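Local coordinates for protein sucrose 6(F)-phosphate phosphorylase (PDB 6S9V) that is a bacterial phosphorylase of the alpha-amylase family, with a TIM-barrel catalytic domain followed by a small C-terminal antiparallel beta-sheet domain, at residues D372-L376 and V433-L437; K439-F443 and V498-V502. All coordinates share one frame; numbering follows the deposited sequence.

Contact 1: D372-L376 and V433-L437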
loop_
_atom_site.group_PDB
_atom_site.type_symbol
_atom_site.label_atom_id
_atom_site.label_comp_id
_atom_site.label_asym_id
_atom_site.label_seq_id
_atom_site.Cartn_x
_atom_site.Cartn_y
_atom_site.Cartn_z
ATOM N N ASP A 372 -9.588 -20.818 -8.705
ATOM C CA ASP A 372 -9.766 -20.820 -7.253
ATOM C C ASP A 372 -8.592 -21.483 -6.552
ATOM O O ASP A 372 -8.084 -20.984 -5.542
ATOM C CB ASP A 372 -11.041 -21.575 -6.869
ATOM C CG ASP A 372 -12.315 -20.839 -7.231
ATOM O OD1 ASP A 372 -12.249 -19.738 -7.804
ATOM O OD2 ASP A 372 -13.403 -21.399 -6.953
ATOM N N ASP A 373 -8.187 -22.656 -7.050
ATOM C CA ASP A 373 -7.131 -23.417 -6.391
ATOM C C ASP A 373 -5.811 -22.662 -6.429
ATOM O O ASP A 373 -5.099 -22.594 -5.420
ATOM C CB ASP A 373 -7.014 -24.791 -7.057
ATOM C CG ASP A 373 -8.242 -25.674 -6.799
ATOM O OD1 ASP A 373 -8.909 -25.489 -5.762
ATOM O OD2 ASP A 373 -8.578 -26.515 -7.660
ATOM N N ALA A 374 -5.467 -22.079 -7.578
ATOM C CA ALA A 374 -4.247 -21.287 -7.667
ATOM C C ALA A 374 -4.327 -20.056 -6.769
ATOM O O ALA A 374 -3.326 -19.649 -6.160
ATOM C CB ALA A 374 -3.997 -20.878 -9.115
ATOM N N TYR A 375 -5.516 -19.461 -6.664
ATOM C CA TYR A 375 -5.680 -18.276 -5.835
ATOM C C TYR A 375 -5.519 -18.614 -4.358
ATOM O O TYR A 375 -4.853 -17.880 -3.618
ATOM C CB TYR A 375 -7.044 -17.643 -6.095
ATOM C CG TYR A 375 -7.292 -16.424 -5.254
ATOM C CD1 TYR A 375 -6.378 -15.377 -5.239
ATOM C CD2 TYR A 375 -8.430 -16.311 -4.470
ATOM C CE1 TYR A 375 -6.593 -14.259 -4.474
ATOM C CE2 TYR A 375 -8.653 -15.181 -3.700
ATOM C CZ TYR A 375 -7.727 -14.161 -3.704
ATOM O OH TYR A 375 -7.924 -13.037 -2.926
ATOM N N LEU A 376 -6.111 -19.723 -3.910
ATOM C CA LEU A 376 -5.887 -20.161 -2.535
ATOM C C LEU A 376 -4.419 -20.510 -2.311
ATOM O O LEU A 376 -3.865 -20.232 -1.243
ATOM C CB LEU A 376 -6.782 -21.352 -2.202
ATOM C CG LEU A 376 -8.123 -21.037 -1.539
ATOM C CD1 LEU A 376 -7.944 -20.315 -0.207
ATOM C CD2 LEU A 376 -8.971 -20.199 -2.464
ATOM N N VAL A 433 -15.000 -20.175 -2.989
ATOM C CA VAL A 433 -13.623 -19.693 -2.925
ATOM C C VAL A 433 -13.444 -18.723 -1.760
ATOM O O VAL A 433 -12.385 -18.702 -1.119
ATOM C CB VAL A 433 -13.199 -19.050 -4.263
ATOM C CG1 VAL A 433 -14.046 -17.815 -4.571
ATOM C CG2 VAL A 433 -11.714 -18.689 -4.221
ATOM N N VAL A 434 -14.469 -17.924 -1.453
ATOM C CA VAL A 434 -14.370 -16.984 -0.342
ATOM C C VAL A 434 -14.420 -17.726 0.991
ATOM O O VAL A 434 -13.661 -17.418 1.920
ATOM C CB VAL A 434 -15.485 -15.927 -0.442
ATOM C CG1 VAL A 434 -15.483 -15.015 0.784
ATOM C CG2 VAL A 434 -15.318 -15.114 -1.716
ATOM N N GLN A 435 -15.300 -18.721 1.107
ATOM C CA GLN A 435 -15.344 -19.501 2.341
ATOM C C GLN A 435 -14.025 -20.236 2.568
ATOM O O GLN A 435 -13.550 -20.337 3.707
ATOM C CB GLN A 435 -16.521 -20.476 2.310
ATOM C CG GLN A 435 -17.907 -19.825 2.540
ATOM C CD GLN A 435 -18.054 -19.117 3.898
ATOM O OE1 GLN A 435 -17.654 -19.642 4.941
ATOM N NE2 GLN A 435 -18.647 -17.921 3.882
ATOM N N ARG A 436 -13.404 -20.743 1.497
ATOM C CA ARG A 436 -12.088 -21.366 1.640
ATOM C C ARG A 436 -11.047 -20.360 2.107
ATOM O O ARG A 436 -10.197 -20.681 2.945
ATOM C CB ARG A 436 -11.639 -21.994 0.323
ATOM C CG ARG A 436 -12.440 -23.199 -0.100
ATOM C CD ARG A 436 -12.065 -23.601 -1.515
ATOM N NE ARG A 436 -10.692 -24.085 -1.599
ATOM C CZ ARG A 436 -10.041 -24.301 -2.740
ATOM N NH1 ARG A 436 -10.636 -24.063 -3.906
ATOM N NH2 ARG A 436 -8.795 -24.759 -2.716
ATOM N N LEU A 437 -11.082 -19.143 1.555
ATOM C CA LEU A 437 -10.121 -18.121 1.953
ATOM C C LEU A 437 -10.320 -17.705 3.407
ATOM O O LEU A 437 -9.341 -17.483 4.133
ATOM C CB LEU A 437 -10.239 -16.908 1.033
ATOM C CG LEU A 437 -9.332 -15.714 1.333
ATOM C CD1 LEU A 437 -7.869 -16.130 1.481
ATOM C CD2 LEU A 437 -9.496 -14.655 0.228
HETATM O O HOH W 1 -13.243 -22.983 -4.676
HETATM O O HOH W 2 -15.941 -20.408 -5.923
#

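Contact 2: K439-F443 and V498-V502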
loop_
_atom_site.group_PDB
_atom_site.type_symbol
_atom_site.label_atom_id
_atom_site.label_comp_id
_atom_site.label_asym_id
_atom_site.label_seq_id
_atom_site.Cartn_x
_atom_site.Cartn_y
_atom_site.Cartn_z
ATOM N N LYS A 439 -11.460 -19.541 5.853
ATOM C CA LYS A 439 -10.932 -20.612 6.695
ATOM C C LYS A 439 -9.408 -20.550 6.768
ATOM O O LYS A 439 -8.814 -20.727 7.846
ATOM C CB LYS A 439 -11.399 -21.972 6.164
ATOM C CG LYS A 439 -11.048 -23.134 7.076
ATOM C CD LYS A 439 -11.641 -24.450 6.588
ATOM C CE LYS A 439 -11.165 -25.614 7.449
ATOM N NZ LYS A 439 -11.718 -26.923 6.984
ATOM N N LEU A 440 -8.762 -20.300 5.628
ATOM C CA LEU A 440 -7.311 -20.165 5.603
ATOM C C LEU A 440 -6.863 -18.974 6.436
ATOM O O LEU A 440 -5.881 -19.064 7.183
ATOM C CB LEU A 440 -6.818 -20.010 4.164
ATOM C CG LEU A 440 -5.313 -19.795 3.976
ATOM C CD1 LEU A 440 -4.538 -21.026 4.449
ATOM C CD2 LEU A 440 -4.989 -19.463 2.531
ATOM N N ILE A 441 -7.562 -17.841 6.313
ATOM C CA ILE A 441 -7.208 -16.665 7.102
ATOM C C ILE A 441 -7.281 -16.985 8.588
ATOM O O ILE A 441 -6.359 -16.676 9.359
ATOM C CB ILE A 441 -8.116 -15.477 6.735
ATOM C CG1 ILE A 441 -7.754 -14.935 5.352
ATOM C CG2 ILE A 441 -7.991 -14.392 7.779
ATOM C CD1 ILE A 441 -8.777 -13.946 4.794
ATOM N N ARG A 442 -8.387 -17.592 9.020
ATOM C CA ARG A 442 -8.532 -17.891 10.440
ATOM C C ARG A 442 -7.482 -18.891 10.909
ATOM O O ARG A 442 -7.003 -18.795 12.048
ATOM C CB ARG A 442 -9.946 -18.378 10.752
ATOM C CG ARG A 442 -10.980 -17.263 10.580
ATOM C CD ARG A 442 -12.136 -17.419 11.556
ATOM N NE ARG A 442 -13.097 -18.424 11.153
ATOM C CZ ARG A 442 -14.038 -18.931 11.943
ATOM N NH1 ARG A 442 -14.161 -18.538 13.213
ATOM N NH2 ARG A 442 -14.861 -19.839 11.450
ATOM N N PHE A 443 -7.101 -19.847 10.060
ATOM C CA PHE A 443 -5.987 -20.714 10.422
ATOM C C PHE A 443 -4.715 -19.904 10.647
ATOM O O PHE A 443 -3.993 -20.121 11.630
ATOM C CB PHE A 443 -5.737 -21.777 9.354
ATOM C CG PHE A 443 -4.646 -22.746 9.733
ATOM C CD1 PHE A 443 -4.919 -23.817 10.570
ATOM C CD2 PHE A 443 -3.349 -22.563 9.284
ATOM C CE1 PHE A 443 -3.910 -24.708 10.950
ATOM C CE2 PHE A 443 -2.341 -23.454 9.645
ATOM C CZ PHE A 443 -2.626 -24.525 10.475
ATOM N N VAL A 498 -2.379 -33.616 11.620
ATOM C CA VAL A 498 -3.643 -33.517 10.906
ATOM C C VAL A 498 -3.395 -32.831 9.573
ATOM O O VAL A 498 -2.531 -31.956 9.451
ATOM C CB VAL A 498 -4.689 -32.733 11.735
ATOM C CG1 VAL A 498 -5.907 -32.384 10.893
ATOM C CG2 VAL A 498 -5.085 -33.527 12.975
ATOM N N LYS A 499 -4.157 -33.242 8.567
ATOM C CA LYS A 499 -4.042 -32.706 7.220
ATOM C C LYS A 499 -5.216 -31.777 6.941
ATOM O O LYS A 499 -6.373 -32.203 6.988
ATOM C CB LYS A 499 -3.993 -33.855 6.214
ATOM C CG LYS A 499 -3.501 -33.466 4.846
ATOM C CD LYS A 499 -3.280 -34.697 3.973
ATOM C CE LYS A 499 -2.011 -35.454 4.357
ATOM N NZ LYS A 499 -0.767 -34.738 3.953
ATOM N N TYR A 500 -4.914 -30.515 6.639
ATOM C CA TYR A 500 -5.908 -29.495 6.293
ATOM C C TYR A 500 -5.794 -29.224 4.799
ATOM O O TYR A 500 -4.816 -28.616 4.343
ATOM C CB TYR A 500 -5.686 -28.228 7.125
ATOM C CG TYR A 500 -6.310 -26.931 6.624
ATOM C CD1 TYR A 500 -7.461 -26.915 5.845
ATOM C CD2 TYR A 500 -5.732 -25.712 6.949
ATOM C CE1 TYR A 500 -8.006 -25.711 5.396
ATOM C CE2 TYR A 500 -6.265 -24.520 6.512
ATOM C CZ TYR A 500 -7.401 -24.522 5.738
ATOM O OH TYR A 500 -7.904 -23.313 5.306
ATOM N N LEU A 501 -6.791 -29.669 4.039
ATOM C CA LEU A 501 -6.827 -29.396 2.608
ATOM C C LEU A 501 -7.436 -28.016 2.394
ATOM O O LEU A 501 -8.627 -27.808 2.641
ATOM C CB LEU A 501 -7.613 -30.476 1.875
ATOM C CG LEU A 501 -7.760 -30.280 0.362
ATOM C CD1 LEU A 501 -6.414 -30.338 -0.351
ATOM C CD2 LEU A 501 -8.698 -31.328 -0.193
ATOM N N VAL A 502 -6.624 -27.081 1.919
ATOM C CA VAL A 502 -7.030 -25.686 1.803
ATOM C C VAL A 502 -7.987 -25.553 0.634
ATOM O O VAL A 502 -8.951 -24.785 0.702
ATOM C CB VAL A 502 -5.816 -24.763 1.625
ATOM C CG1 VAL A 502 -6.257 -23.305 1.455
ATOM C CG2 VAL A 502 -4.873 -24.908 2.815
ATOM O OXT VAL A 502 -7.812 -26.220 -0.388
#

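Contact 1: D372-L376 and V433-L437
Val433, near the start of helix 432-446, lays its branched side chain across that of Asp372 at roughly a right angle, CB lying 3.6 Å from Asp372 OD2. Its CG2 branch, which points anti to the backbone N, reaches deeper: it packs 3.6 Å from Leu376 CD2 and also arrives at the edge of the Tyr375 ring, near the ring plane. Asp372 OD1 is bound by Tyr365 OH, while OD2 accepts from two waters, one taking the N-H of Val433 and the other that of Arg436 NH1.

One turn further along, Arg436 bends at its third torsion (chi3 67°), which lays its guanidinium over Leu376, whose CG sits beneath one face, offset toward the rim. The two end nitrogens converge on a single oxygen of Asp373, NH1 at 2.9 Å and NH2 at 3.1 Å from OD1, in a salt bridge whose bonds are both bent. NH1 arrives nearly in line with the C-O bond and NH2 on the anti side, the two slightly to opposite sides of the carboxylate plane, which stands 64° from that of the guanidinium.

Leu437 CA is 3.8 Å from Leu376 CD1, and its CD2 methyl lies 3.9 Å from Tyr375 OH, which it only packs against; that hydroxyl is hydrogen-bonded to Gly395 O and Arg379 NH2. The segment axes run nearly parallel, 21° apart and 10.4 Å at closest approach, with leucine, valine and tyrosine filling the seam.

Besides Asp373 and, through water, Asp372, Arg436 thus faces the terminal carboxylate of Val502, which lies against the NE and NH2 side. These bonds probably limit the rotation of the guanidinium, and the arginine probably helps keep Asp373 and the chain terminus ionised, offsetting the gathered negative charge.

Contact 2: K439-F443 and V498-V502
With CG anti to the backbone N (chi1 161°), the Tyr500 ring projects from strand 497-501 onto helix 432-446, where Lys439 and Phe443, one turn apart and with their own CG atoms likewise anti, receive it. The Lys439 chain is fully extended and slides past the ring in the reverse direction, so that its methylenes lie along the CE1 side, CE 3.8 Å from Tyr500 CE1. Phe443 approaches from the CE2 side, its CB 4.0 Å from Tyr500 CE2. The two aromatic rings meet obliquely, centroids 5.5 Å apart and planes at 55°, with Tyr500 CD2 over one face of Phe443, toward its rim.

The phenol oxygen ends up against the helix backbone. Tyr500 OH stands 3.1 Å from Leu440 N, but the angle is too poor for a hydrogen bond, and the approach is one of packing; Leu440 CA meets the ring at its edge, near the plane. The Leu440 side chain crosses that of Tyr500 at about a right angle and goes on to Val502, the last residue of the chain, its CD1 being 4.1 Å from Val502 CG1. Val502, two residues on from Tyr500, places CG2 3.9 Å above the Tyr500 ring plane, offset toward the rim.

Surrounding groups extend this apolar patch. Phe443 has a second aromatic partner, Tyr490, met edge-to-face, and touches Ile488, both on the adjoining strand 485-491, whereas Leu440 leans on Phe383 of helix 372-384. Strand 497-501 is an outermost strand of a five-stranded antiparallel sheet, and its tyrosine docks the sheet on helix 432-446, which comes after the last barrel strand, the way the C-terminal beta domain rests against the TIM barrel in alpha-amylase family enzymes.

Contact 1 comes first along the chain and closes before contact 2 opens; their centres are about 11 Å apart, on the same side of the protein. Both use helix 432-446: residues 433-437 pack on the start of helix 372-384, and residues 439-443 receive the final strand of the five-stranded antiparallel sheet while Leu440 still touches that helix. The chain terminus joins them, for Arg436 NH2 lies 2.9 Å from Val502 OXT, a salt bridge, and Val502 CG1 packs against Leu376 CD1 at 3.8 Å. Helix 432-446 therefore connects the helical layer outside the eight-stranded barrel to the C-terminal beta domain, with the last residue, part of contact 2, reaching into contact 1.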